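Local atomic coordinates of SAM-dependent O-methyltransferase (Thermotoga maritima, PDB entry 1O54), a protein that probably transfers a methyl group from S-adenosyl-L-methionine to the N1 atom of an adenine in tRNA, working as a homotetramer. Residues A[130-135]-A[160-165]; A[114-119]-A[182-187]; A[106-111]-A[208-213]; A[98-103]-A[259-264]. All coordinates share one frame; numbering follows the deposited sequence.

Contact 1 (A[130-135]-A[160-165])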
loop_
_atom_site.group_PDB
_atom_site.type_symbol
_atom_site.label_atom_id
_atom_site.label_comp_id
_atom_site.label_asym_id
_atom_site.label_seq_id
_atom_site.Cartn_x
_atom_site.Cartn_y
_atom_site.Cartn_z
ATOM N N LEU A 130 3.466 -20.385 16.837
ATOM C CA LEU A 130 4.304 -21.522 16.492
ATOM C C LEU A 130 3.815 -22.772 17.235
ATOM O O LEU A 130 3.794 -23.856 16.653
ATOM C CB LEU A 130 5.773 -21.205 16.857
ATOM C CG LEU A 130 6.401 -20.044 16.045
ATOM C CD1 LEU A 130 7.780 -19.673 16.622
ATOM C CD2 LEU A 130 6.498 -20.362 14.552
ATOM N N ALA A 131 3.487 -22.614 18.516
ATOM C CA ALA A 131 2.996 -23.749 19.348
ATOM C C ALA A 131 1.722 -24.352 18.744
ATOM O O ALA A 131 1.580 -25.566 18.685
ATOM C CB ALA A 131 2.734 -23.310 20.761
ATOM N N ARG A 132 0.782 -23.518 18.311
ATOM C CA ARG A 132 -0.427 -24.043 17.674
ATOM C C ARG A 132 -0.053 -24.843 16.440
ATOM O O ARG A 132 -0.602 -25.948 16.209
ATOM C CB ARG A 132 -1.385 -22.931 17.298
ATOM C CG ARG A 132 -2.152 -22.406 18.456
ATOM C CD ARG A 132 -3.320 -21.586 18.002
ATOM N NE ARG A 132 -4.236 -21.343 19.093
ATOM C CZ ARG A 132 -5.303 -20.554 18.973
ATOM N NH1 ARG A 132 -5.558 -19.971 17.829
ATOM N NH2 ARG A 132 -6.106 -20.392 19.997
ATOM N N ALA A 133 0.886 -24.327 15.654
ATOM C CA ALA A 133 1.251 -24.949 14.406
ATOM C C ALA A 133 2.016 -26.275 14.505
ATOM O O ALA A 133 1.942 -27.083 13.582
ATOM C CB ALA A 133 2.044 -23.977 13.541
ATOM N N VAL A 134 2.771 -26.510 15.569
ATOM C CA VAL A 134 3.542 -27.771 15.662
ATOM C C VAL A 134 2.669 -28.968 16.065
ATOM O O VAL A 134 3.134 -30.120 16.074
ATOM C CB VAL A 134 4.754 -27.657 16.606
ATOM C CG1 VAL A 134 5.732 -26.508 16.170
ATOM C CG2 VAL A 134 4.302 -27.458 18.037
ATOM N N GLY A 135 1.426 -28.692 16.472
ATOM C CA GLY A 135 0.525 -29.749 16.910
ATOM C C GLY A 135 0.887 -30.320 18.266
ATOM O O GLY A 135 1.823 -29.874 18.931
ATOM N N TRP A 160 -3.212 -19.853 27.619
ATOM C CA TRP A 160 -3.665 -20.015 26.245
ATOM C C TRP A 160 -3.701 -21.479 25.814
ATOM O O TRP A 160 -3.983 -21.764 24.646
ATOM C CB TRP A 160 -2.817 -19.189 25.255
ATOM C CG TRP A 160 -2.787 -17.729 25.528
ATOM C CD1 TRP A 160 -3.700 -16.991 26.260
ATOM C CD2 TRP A 160 -1.782 -16.809 25.113
ATOM N NE1 TRP A 160 -3.309 -15.678 26.324
ATOM C CE2 TRP A 160 -2.128 -15.536 25.626
ATOM C CE3 TRP A 160 -0.592 -16.930 24.366
ATOM C CZ2 TRP A 160 -1.351 -14.399 25.413
ATOM C CZ3 TRP A 160 0.186 -15.789 24.158
ATOM C CH2 TRP A 160 -0.200 -14.545 24.669
ATOM N N GLY A 161 -3.408 -22.392 26.749
ATOM C CA GLY A 161 -3.524 -23.836 26.516
ATOM C C GLY A 161 -2.434 -24.440 25.654
ATOM O O GLY A 161 -2.620 -25.490 25.019
ATOM N N LEU A 162 -1.286 -23.787 25.650
ATOM C CA LEU A 162 -0.190 -24.157 24.752
ATOM C C LEU A 162 1.140 -24.503 25.440
ATOM O O LEU A 162 2.093 -24.950 24.790
ATOM C CB LEU A 162 0.015 -23.010 23.783
ATOM C CG LEU A 162 -1.174 -22.793 22.827
ATOM C CD1 LEU A 162 -1.037 -21.403 22.188
ATOM C CD2 LEU A 162 -1.242 -23.893 21.793
ATOM N N ILE A 163 1.215 -24.367 26.753
ATOM C CA ILE A 163 2.508 -24.582 27.443
ATOM C C ILE A 163 3.108 -25.978 27.299
ATOM O O ILE A 163 4.333 -26.132 27.282
ATOM C CB ILE A 163 2.398 -24.171 28.920
ATOM C CG1 ILE A 163 3.785 -24.107 29.568
ATOM C CG2 ILE A 163 1.500 -25.140 29.690
ATOM C CD1 ILE A 163 4.692 -23.096 28.962
ATOM N N GLU A 164 2.271 -27.009 27.182
ATOM C CA GLU A 164 2.755 -28.366 26.977
ATOM C C GLU A 164 3.568 -28.522 25.694
ATOM O O GLU A 164 4.336 -29.473 25.560
ATOM C CB GLU A 164 1.599 -29.364 26.955
ATOM C CG GLU A 164 0.872 -29.499 28.277
ATOM C CD GLU A 164 -0.108 -28.383 28.574
ATOM O OE1 GLU A 164 -0.419 -27.557 27.663
ATOM O OE2 GLU A 164 -0.582 -28.351 29.754
ATOM N N ARG A 165 3.414 -27.580 24.760
ATOM C CA ARG A 165 4.104 -27.646 23.472
ATOM C C ARG A 165 5.365 -26.794 23.402
ATOM O O ARG A 165 6.050 -26.793 22.375
ATOM C CB ARG A 165 3.158 -27.197 22.358
ATOM C CG ARG A 165 1.873 -27.982 22.255
ATOM C CD ARG A 165 1.007 -27.487 21.157
ATOM N NE ARG A 165 -0.216 -28.280 21.047
ATOM C CZ ARG A 165 -1.017 -28.255 19.993
ATOM N NH1 ARG A 165 -0.745 -27.461 18.961
ATOM N NH2 ARG A 165 -2.083 -29.041 19.983
HETATM O O HOH W 1 -4.669 -22.341 21.843
#
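Arg165 lays its guanidinium against the last turn of helix 125-134, and this is where the contact is tight. NH1 donates to Ala131 O at 3.0 Å along a nearly straight path (169°), with the oxygen in the guanidinium plane. The peptide carbon Gly135 C lies over the centre of one face, 3.3 Å from CZ. An edge-on bond combined with a backbone group stacked over the face fixes the rotation of the planar group, a simple case of an arginine reading the carbonyl end of a helix. The chain that carries it is extended from CG to NE, after a first torsion that sets CG anti to the carbonyl carbon (chi1 -57°). Beside it, Ala131 CB packs on Leu162 CB at 4.1 Å.

Around the partly exposed Arg132 the packing thins out and a water enters. Arg132 crosses Leu162 at a slant, touching it through the aliphatic CG, 3.8 Å from Leu162 CD2, while its guanidinium continues past the leucine. There the water accepts from Arg132 NE at 3.0 Å and donates to Trp160 O at 2.9 Å, so the two segments meet through solvent. The charged ends of both arginines look to the second subunit: Arg132 forms a salt bridge with Asp109 of the second subunit, and Arg165 NH2 one with Glu112 of the second subunit.

The segment 160-165 leaves helix 147-159 through a Schellman motif at Gly161 and leads into strand 166-169. Leu162 also rests on Ala128 of helix 125-134, and that helix in turn sets Leu130 and Val134 on Ile116 of strand 115-119.

Contact 2 (A[114-119]-A[182-187])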
loop_
_atom_site.group_PDB
_atom_site.type_symbol
_atom_site.label_atom_id
_atom_site.label_comp_id
_atom_site.label_asym_id
_atom_site.label_seq_id
_atom_site.Cartn_x
_atom_site.Cartn_y
_atom_site.Cartn_z
ATOM N N ASP A 114 6.784 -30.884 14.004
ATOM C CA ASP A 114 7.975 -30.095 13.805
ATOM C C ASP A 114 8.632 -29.715 15.137
ATOM O O ASP A 114 7.963 -29.545 16.176
ATOM C CB ASP A 114 7.712 -28.806 13.060
ATOM C CG ASP A 114 7.675 -28.949 11.560
ATOM O OD1 ASP A 114 7.958 -30.063 11.024
ATOM O OD2 ASP A 114 7.343 -27.945 10.862
ATOM N N ARG A 115 9.945 -29.634 15.074
ATOM C CA ARG A 115 10.774 -29.076 16.135
ATOM C C ARG A 115 11.222 -27.682 15.655
ATOM O O ARG A 115 11.844 -27.548 14.579
ATOM C CB ARG A 115 11.990 -29.970 16.390
ATOM C CG ARG A 115 11.587 -31.315 17.022
ATOM C CD ARG A 115 12.646 -32.430 16.906
ATOM N NE ARG A 115 13.851 -32.092 17.663
ATOM C CZ ARG A 115 15.023 -31.706 17.131
ATOM N NH1 ARG A 115 15.182 -31.586 15.825
ATOM N NH2 ARG A 115 16.051 -31.476 17.922
ATOM N N ILE A 116 10.925 -26.676 16.465
ATOM C CA ILE A 116 11.079 -25.282 16.082
ATOM C C ILE A 116 11.853 -24.552 17.190
ATOM O O ILE A 116 11.539 -24.742 18.370
ATOM C CB ILE A 116 9.693 -24.612 15.987
ATOM C CG1 ILE A 116 8.785 -25.327 14.983
ATOM C CG2 ILE A 116 9.862 -23.117 15.667
ATOM C CD1 ILE A 116 9.244 -25.284 13.597
ATOM N N ILE A 117 12.819 -23.721 16.824
ATOM C CA ILE A 117 13.495 -22.839 17.789
ATOM C C ILE A 117 12.857 -21.454 17.651
ATOM O O ILE A 117 12.678 -20.958 16.541
ATOM C CB ILE A 117 15.012 -22.806 17.553
ATOM C CG1 ILE A 117 15.637 -24.140 18.024
ATOM C CG2 ILE A 117 15.686 -21.633 18.235
ATOM C CD1 ILE A 117 17.051 -24.332 17.592
ATOM N N ASP A 118 12.586 -20.825 18.782
ATOM C CA ASP A 118 12.053 -19.462 18.839
ATOM C C ASP A 118 12.913 -18.676 19.817
ATOM O O ASP A 118 13.106 -19.086 20.952
ATOM C CB ASP A 118 10.623 -19.540 19.357
ATOM C CG ASP A 118 9.959 -18.187 19.488
ATOM O OD1 ASP A 118 9.270 -17.942 20.526
ATOM O OD2 ASP A 118 10.092 -17.298 18.625
ATOM N N THR A 119 13.457 -17.543 19.394
ATOM C CA THR A 119 14.213 -16.715 20.326
ATOM C C THR A 119 14.329 -15.277 19.819
ATOM O O THR A 119 14.506 -15.110 18.636
ATOM C CB THR A 119 15.605 -17.317 20.533
ATOM O OG1 THR A 119 16.275 -16.666 21.637
ATOM C CG2 THR A 119 16.534 -17.164 19.332
ATOM N N VAL A 182 16.734 -28.949 13.558
ATOM C CA VAL A 182 15.376 -28.438 13.760
ATOM C C VAL A 182 14.750 -28.065 12.410
ATOM O O VAL A 182 15.462 -27.769 11.424
ATOM C CB VAL A 182 15.282 -27.287 14.797
ATOM C CG1 VAL A 182 15.912 -27.686 16.107
ATOM C CG2 VAL A 182 15.858 -25.981 14.240
ATOM N N ASP A 183 13.427 -28.109 12.355
ATOM C CA ASP A 183 12.718 -27.916 11.093
ATOM C C ASP A 183 12.714 -26.459 10.639
ATOM O O ASP A 183 12.790 -26.171 9.439
ATOM C CB ASP A 183 11.317 -28.428 11.240
ATOM C CG ASP A 183 11.296 -29.911 11.486
ATOM O OD1 ASP A 183 11.456 -30.651 10.493
ATOM O OD2 ASP A 183 11.180 -30.406 12.623
ATOM N N ALA A 184 12.595 -25.553 11.607
ATOM C CA ALA A 184 12.534 -24.117 11.324
ATOM C C ALA A 184 12.963 -23.345 12.565
ATOM O O ALA A 184 12.954 -23.889 13.680
ATOM C CB ALA A 184 11.162 -23.697 10.915
ATOM N N LEU A 185 13.299 -22.079 12.363
ATOM C CA LEU A 185 13.811 -21.243 13.409
ATOM C C LEU A 185 13.339 -19.831 13.171
ATOM O O LEU A 185 13.464 -19.296 12.074
ATOM C CB LEU A 185 15.339 -21.314 13.440
ATOM C CG LEU A 185 16.047 -20.632 14.620
ATOM C CD1 LEU A 185 17.344 -21.318 14.911
ATOM C CD2 LEU A 185 16.227 -19.143 14.352
ATOM N N PHE A 186 12.804 -19.226 14.217
ATOM C CA PHE A 186 12.408 -17.806 14.181
ATOM C C PHE A 186 13.269 -17.028 15.171
ATOM O O PHE A 186 13.385 -17.389 16.363
ATOM C CB PHE A 186 10.953 -17.618 14.578
ATOM C CG PHE A 186 10.525 -16.191 14.528
ATOM C CD1 PHE A 186 10.413 -15.538 13.286
ATOM C CD2 PHE A 186 10.283 -15.472 15.680
ATOM C CE1 PHE A 186 10.038 -14.187 13.225
ATOM C CE2 PHE A 186 9.896 -14.132 15.627
ATOM C CZ PHE A 186 9.798 -13.486 14.396
ATOM N N LEU A 187 13.821 -15.922 14.679
ATOM C CA LEU A 187 14.771 -15.128 15.418
ATOM C C LEU A 187 14.208 -13.714 15.550
ATOM O O LEU A 187 13.865 -13.086 14.545
ATOM C CB LEU A 187 16.079 -15.062 14.667
ATOM C CG LEU A 187 17.204 -14.233 15.304
ATOM C CD1 LEU A 187 17.679 -14.800 16.615
ATOM C CD2 LEU A 187 18.357 -14.153 14.295
HETATM O O HOH W 2 13.483 -31.881 13.551
#
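Ile117 is gripped through its backbone by two residues of the parallel neighbour: its N donates to Ala184 O (3.2 Å), and its O accepts from Phe186 N (2.9 Å). Thr119 N then bonds to Phe186 O, continuing the ladder. On the face of the sheet that carries Ile117, its CG2 branch packs on Leu185 CD1 at 3.7 Å, while the side chains of Ile117 and Val182 cross at about a right angle, CD1 of the isoleucine 3.8 Å from CG1 of the valine. On the other face Asp118 and Phe186 both hold CG anti to the backbone N (chi1 179° and -179°) and lie side by side, with Asp118 OD2 at the ring edge, 3.5 Å from CD2.

Where the chain turns at Asp183, its OD2 takes the Arg115 N-H on the anti side (2.9 Å, 173°). The carboxylates of Asp114 and Asp183 stack, OD1 to OD1 3.6 Å. This like-charge pair is probably tolerated because Lys111 pairs with Asp114, and Asp183 with Lys204 of its own chain and Lys15 of the second subunit.

Helices 125-134 and 196-202 cover the strands. Such parallel strands centre the Rossmann-like class I methyltransferase fold; strand 115-119 runs into a glycine-rich turn, its Thr119 near Glu144, and Phe186 lies near Asp188, both predicted to bind S-adenosyl-L-methionine.

Contact 3 (A[106-111]-A[208-213])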
loop_
_atom_site.group_PDB
_atom_site.type_symbol
_atom_site.label_atom_id
_atom_site.label_comp_id
_atom_site.label_asym_id
_atom_site.label_seq_id
_atom_site.Cartn_x
_atom_site.Cartn_y
_atom_site.Cartn_z
ATOM N N MET A 106 3.391 -19.772 8.301
ATOM C CA MET A 106 3.126 -20.488 7.089
ATOM C C MET A 106 4.355 -20.519 6.213
ATOM O O MET A 106 4.641 -21.546 5.611
ATOM C CB MET A 106 1.935 -19.923 6.335
ATOM C CG MET A 106 1.428 -20.918 5.263
ATOM S SD MET A 106 -0.078 -20.356 4.496
ATOM C CE MET A 106 -0.368 -21.700 3.243
ATOM N N MET A 107 5.075 -19.403 6.122
ATOM C CA MET A 107 6.317 -19.359 5.294
ATOM C C MET A 107 7.384 -20.345 5.814
ATOM O O MET A 107 8.118 -20.945 4.986
ATOM C CB MET A 107 6.901 -17.955 5.210
ATOM C CG MET A 107 6.021 -16.986 4.404
ATOM S SD MET A 107 6.261 -17.189 2.646
ATOM C CE MET A 107 7.780 -16.103 2.467
ATOM N N LEU A 108 7.448 -20.484 7.148
ATOM C CA LEU A 108 8.305 -21.484 7.834
ATOM C C LEU A 108 7.786 -22.938 7.739
ATOM O O LEU A 108 8.482 -23.891 8.161
ATOM C CB LEU A 108 8.496 -21.103 9.297
ATOM C CG LEU A 108 9.325 -19.856 9.581
ATOM C CD1 LEU A 108 9.434 -19.580 11.036
ATOM C CD2 LEU A 108 10.742 -19.968 8.969
ATOM N N ASP A 109 6.609 -23.109 7.135
ATOM C CA ASP A 109 5.992 -24.418 6.900
ATOM C C ASP A 109 5.809 -25.199 8.199
ATOM O O ASP A 109 5.909 -26.437 8.199
ATOM C CB ASP A 109 6.799 -25.239 5.899
ATOM C CG ASP A 109 5.990 -26.381 5.291
ATOM O OD1 ASP A 109 4.800 -26.191 4.918
ATOM O OD2 ASP A 109 6.510 -27.496 5.141
ATOM N N VAL A 110 5.543 -24.486 9.298
ATOM C CA VAL A 110 5.407 -25.134 10.606
ATOM C C VAL A 110 4.188 -26.068 10.575
ATOM O O VAL A 110 3.083 -25.663 10.209
ATOM C CB VAL A 110 5.318 -24.145 11.785
ATOM C CG1 VAL A 110 5.289 -24.876 13.086
ATOM C CG2 VAL A 110 6.456 -23.124 11.736
ATOM N N LYS A 111 4.432 -27.322 10.945
ATOM C CA LYS A 111 3.442 -28.372 10.796
ATOM C C LYS A 111 3.605 -29.421 11.884
ATOM O O LYS A 111 4.561 -29.417 12.661
ATOM C CB LYS A 111 3.601 -29.016 9.434
ATOM C CG LYS A 111 4.871 -29.783 9.301
ATOM C CD LYS A 111 5.174 -30.213 7.869
ATOM C CE LYS A 111 6.261 -31.313 7.884
ATOM N NZ LYS A 111 7.616 -30.923 8.403
ATOM N N ARG A 208 14.105 -24.021 7.482
ATOM C CA ARG A 208 13.681 -22.676 7.153
ATOM C C ARG A 208 13.912 -21.710 8.309
ATOM O O ARG A 208 13.635 -21.993 9.483
ATOM C CB ARG A 208 12.220 -22.680 6.781
ATOM C CG ARG A 208 11.924 -23.553 5.569
ATOM C CD ARG A 208 10.442 -23.681 5.219
ATOM N NE ARG A 208 10.318 -24.284 3.869
ATOM C CZ ARG A 208 10.298 -25.586 3.649
ATOM N NH1 ARG A 208 10.411 -26.440 4.654
ATOM N NH2 ARG A 208 10.193 -26.050 2.417
ATOM N N PHE A 209 14.421 -20.550 7.944
ATOM C CA PHE A 209 14.795 -19.485 8.853
ATOM C C PHE A 209 13.924 -18.251 8.587
ATOM O O PHE A 209 13.694 -17.900 7.426
ATOM C CB PHE A 209 16.279 -19.124 8.570
ATOM C CG PHE A 209 16.750 -17.863 9.255
ATOM C CD1 PHE A 209 16.669 -16.619 8.630
ATOM C CD2 PHE A 209 17.168 -17.896 10.571
ATOM C CE1 PHE A 209 17.074 -15.452 9.285
ATOM C CE2 PHE A 209 17.604 -16.738 11.227
ATOM C CZ PHE A 209 17.539 -15.512 10.574
ATOM N N ALA A 210 13.471 -17.573 9.644
ATOM C CA ALA A 210 12.844 -16.242 9.508
ATOM C C ALA A 210 13.308 -15.334 10.614
ATOM O O ALA A 210 13.581 -15.801 11.723
ATOM C CB ALA A 210 11.313 -16.332 9.474
ATOM N N THR A 211 13.389 -14.038 10.327
ATOM C CA THR A 211 13.636 -13.031 11.355
ATOM C C THR A 211 12.826 -11.762 10.988
ATOM O O THR A 211 12.300 -11.628 9.859
ATOM C CB THR A 211 15.143 -12.775 11.514
ATOM O OG1 THR A 211 15.404 -11.944 12.687
ATOM C CG2 THR A 211 15.745 -12.006 10.362
ATOM N N VAL A 212 12.672 -10.873 11.954
ATOM C CA VAL A 212 11.988 -9.605 11.727
ATOM C C VAL A 212 12.933 -8.479 12.105
ATOM O O VAL A 212 13.721 -8.614 13.065
ATOM C CB VAL A 212 10.711 -9.504 12.539
ATOM C CG1 VAL A 212 9.645 -10.453 11.976
ATOM C CG2 VAL A 212 10.970 -9.788 14.058
ATOM N N CYS A 213 12.901 -7.400 11.327
ATOM C CA CYS A 213 13.735 -6.231 11.539
ATOM C C CYS A 213 12.839 -4.994 11.463
ATOM O O CYS A 213 12.044 -4.865 10.553
ATOM C CB CYS A 213 14.820 -6.124 10.447
ATOM S SG CYS A 213 16.084 -7.399 10.505
HETATM O O HOH W 3 8.667 -28.684 4.202
#
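The carboxylate oxygen OD1 of Asp109, whose side chain faces Arg208 across the contact, is gripped by two groups of the second subunit: a salt bridge from Arg132 of the second subunit and a hydrogen bond from the backbone N of Leu82 of the second subunit. The other oxygen, Asp109 OD2, has a water at 2.6 Å, which also takes a weak bond from Arg208 NH1. Aspartate and arginine do not pair directly. OD2 is 4.1 Å from Arg208 NH1 and well out of the guanidinium plane, so the two charges lie near each other with no N-H aimed at the oxygen. What the arginine presents to the aspartate is a face, with Asp109 CB lying over it, 4.0 Å from NH1. Arg208 NH2 is hydrogen-bonded to Ile79 O of the second subunit. The chain is extended from CG to NE, and a chi4 of 87° then swings CZ out of that line. Its methylene CD lies 3.5 Å from Leu108 O, against the backbone at the helix end.

The apolar half belongs to Leu108, whose CD2 branch touches Phe209 C at 3.6 Å and Ala210 CB at 3.7 Å. Asp109, with positive phi, ends the helix in a Schellman motif, and Leu108 and Asp109 at this turn both meet the strand.

An alanine in place of Arg208 would probably leave Ile79 O of the second subunit without its guanidinium donor and the Asp109 side chain without the flat group beneath its CB.

Strand 207-213 runs between strands 182-187 and 263-269; Leu108 also rests on Ala184 of the former and Met107 on Phe266 of the latter, while Val110 packs against helix 125-134.

Contact 4 (A[98-103]-A[259-264])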
loop_
_atom_site.group_PDB
_atom_site.type_symbol
_atom_site.label_atom_id
_atom_site.label_comp_id
_atom_site.label_asym_id
_atom_site.label_seq_id
_atom_site.Cartn_x
_atom_site.Cartn_y
_atom_site.Cartn_z
ATOM N N PRO A 98 -0.113 -10.288 14.785
ATOM C CA PRO A 98 -0.772 -11.365 14.041
ATOM C C PRO A 98 -0.708 -11.324 12.526
ATOM O O PRO A 98 -0.548 -12.371 11.902
ATOM C CB PRO A 98 -2.240 -11.204 14.462
ATOM C CG PRO A 98 -2.127 -10.758 15.881
ATOM C CD PRO A 98 -0.986 -9.751 15.864
ATOM N N LYS A 99 -0.852 -10.137 11.918
ATOM C CA LYS A 99 -0.726 -10.040 10.456
ATOM C C LYS A 99 0.634 -10.585 9.999
ATOM O O LYS A 99 0.766 -11.160 8.920
ATOM C CB LYS A 99 -0.886 -8.587 9.963
ATOM C CG LYS A 99 0.275 -7.619 10.286
ATOM C CD LYS A 99 0.145 -6.336 9.467
ATOM C CE LYS A 99 1.367 -5.516 9.453
ATOM N NZ LYS A 99 2.414 -5.953 8.545
ATOM N N ASP A 100 1.645 -10.433 10.842
ATOM C CA ASP A 100 2.954 -10.941 10.491
ATOM C C ASP A 100 3.119 -12.393 10.978
ATOM O O ASP A 100 3.629 -13.205 10.253
ATOM C CB ASP A 100 4.064 -10.067 11.079
ATOM C CG ASP A 100 4.106 -8.657 10.484
ATOM O OD1 ASP A 100 3.726 -8.434 9.282
ATOM O OD2 ASP A 100 4.573 -7.708 11.162
ATOM N N SER A 101 2.809 -12.673 12.243
ATOM C CA SER A 101 3.065 -14.000 12.796
ATOM C C SER A 101 2.406 -15.144 12.005
ATOM O O SER A 101 3.033 -16.166 11.776
ATOM C CB SER A 101 2.702 -14.057 14.293
ATOM O OG SER A 101 1.358 -13.772 14.481
ATOM N N SER A 102 1.163 -14.957 11.561
ATOM C CA SER A 102 0.465 -15.972 10.787
ATOM C C SER A 102 1.214 -16.295 9.478
ATOM O O SER A 102 1.436 -17.466 9.106
ATOM C CB SER A 102 -0.982 -15.487 10.523
ATOM O OG SER A 102 -1.049 -14.198 9.893
ATOM N N PHE A 103 1.606 -15.232 8.790
ATOM C CA PHE A 103 2.337 -15.346 7.550
ATOM C C PHE A 103 3.698 -16.020 7.772
ATOM O O PHE A 103 4.096 -16.935 7.016
ATOM C CB PHE A 103 2.486 -13.960 6.946
ATOM C CG PHE A 103 3.296 -13.935 5.671
ATOM C CD1 PHE A 103 2.788 -14.443 4.480
ATOM C CD2 PHE A 103 4.550 -13.353 5.662
ATOM C CE1 PHE A 103 3.547 -14.392 3.303
ATOM C CE2 PHE A 103 5.278 -13.274 4.513
ATOM C CZ PHE A 103 4.781 -13.791 3.329
ATOM N N ALA A 259 1.034 1.813 9.483
ATOM C CA ALA A 259 1.908 1.970 8.314
ATOM C C ALA A 259 3.052 0.973 8.313
ATOM O O ALA A 259 3.643 0.771 7.245
ATOM C CB ALA A 259 2.485 3.374 8.244
ATOM N N HIS A 260 3.388 0.389 9.483
ATOM C CA HIS A 260 4.571 -0.496 9.607
ATOM C C HIS A 260 4.660 -1.296 10.925
ATOM O O HIS A 260 4.502 -0.750 12.005
ATOM C CB HIS A 260 5.833 0.361 9.458
ATOM C CG HIS A 260 7.113 -0.396 9.544
ATOM N ND1 HIS A 260 7.522 -1.276 8.567
ATOM C CD2 HIS A 260 8.122 -0.337 10.450
ATOM C CE1 HIS A 260 8.710 -1.759 8.887
ATOM N NE2 HIS A 260 9.098 -1.204 10.026
ATOM N N THR A 261 4.924 -2.597 10.825
ATOM C CA THR A 261 5.277 -3.406 11.983
ATOM C C THR A 261 6.749 -3.844 11.864
ATOM O O THR A 261 7.603 -3.428 12.686
ATOM C CB THR A 261 4.381 -4.642 12.085
ATOM O OG1 THR A 261 4.275 -5.303 10.813
ATOM C CG2 THR A 261 2.977 -4.238 12.439
ATOM N N ALA A 262 7.049 -4.594 10.802
ATOM C CA ALA A 262 8.363 -5.207 10.647
ATOM C C ALA A 262 8.654 -5.659 9.209
ATOM O O ALA A 262 7.758 -6.083 8.491
ATOM C CB ALA A 262 8.475 -6.425 11.595
ATOM N N TYR A 263 9.926 -5.590 8.817
ATOM C CA TYR A 263 10.429 -6.240 7.610
ATOM C C TYR A 263 10.664 -7.692 7.996
ATOM O O TYR A 263 11.235 -7.952 9.040
ATOM C CB TYR A 263 11.722 -5.604 7.135
ATOM C CG TYR A 263 11.519 -4.143 6.769
ATOM C CD1 TYR A 263 11.837 -3.128 7.644
ATOM C CD2 TYR A 263 10.922 -3.801 5.556
ATOM C CE1 TYR A 263 11.633 -1.799 7.299
ATOM C CE2 TYR A 263 10.697 -2.460 5.211
ATOM C CZ TYR A 263 11.065 -1.480 6.081
ATOM O OH TYR A 263 10.883 -0.135 5.784
ATOM N N MET A 264 10.175 -8.612 7.180
ATOM C CA MET A 264 10.338 -10.030 7.421
ATOM C C MET A 264 11.349 -10.614 6.452
ATOM O O MET A 264 11.199 -10.436 5.232
ATOM C CB MET A 264 9.012 -10.725 7.216
ATOM C CG MET A 264 7.950 -10.211 8.153
ATOM S SD MET A 264 6.277 -10.825 7.839
ATOM C CE MET A 264 5.772 -9.808 6.401
HETATM O O HOH W 4 4.787 -3.655 8.133
HETATM O O HOH W 5 5.250 -6.470 7.616
#
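Thr261 holds OG1 between its backbone N and carbonyl carbon (chi1 47°), and Asp100 sets CG anti to its own carbonyl carbon (chi1 -66°), so that hydroxyl and carboxylate meet tip to tip. OG1 donates to Asp100 OD2; the modelled separation of 2.4 Å is very short, and its exact value is doubtful. Lys99 also reaches this hydroxyl tip to tip. Its last torsion (chi4 79°) bends NZ out of the extended chain, and NZ donates to Thr261 OG1 at 3.0 Å while forming a salt bridge with Asp100 OD1 at 2.9 Å. The threonine hydroxyl thus sits between an ammonium donor and a carboxylate acceptor. NZ is also bonded to Ser239 OG. A water donates to Asp100 OD1 and, at 2.7 Å, to Ala262 O.

A leucine in place of Lys99 would probably leave Asp100 OD1 without its salt-bridge mate and the Thr261 hydroxyl without its ammonium donor.

Deeper in, Met264 SD meets the edge of the Phe103 ring, 3.8 Å from CD2, a Met-aromatic contact. That ring also meets Phe241 of the second subunit.

Helix 98-107 is flanked by helix 82-87 at Pro98 and by helix 125-134 at Ser101, and strand 234-245 lies beside Lys99, Asp100 and Met264 as the chain enters strand 263-269.

How the contacts relate
Read from the N terminus, the four contacts form a strictly nested set, with no crossings. Helix 98-107 opens the two widest loops, closed by contacts 4 and 3. Strand 115-119 then opens contact 2, closed by strand 182-187, and helix 125-134 opens contact 1. Neighbouring levels touch: Val134 packs on Ile116, Leu185 N reaches Arg208 O, and Cys213 O reaches Tyr263 N. Contacts 3 and 4 tie the two ends of helix 98-107 to strand 207-213 and to the lead-in of strand 263-269, contact 2 pairs two strands of that sheet, and contact 1 holds helix 125-134 against the loop before strand 166-169. Every contact also meets the second subunit.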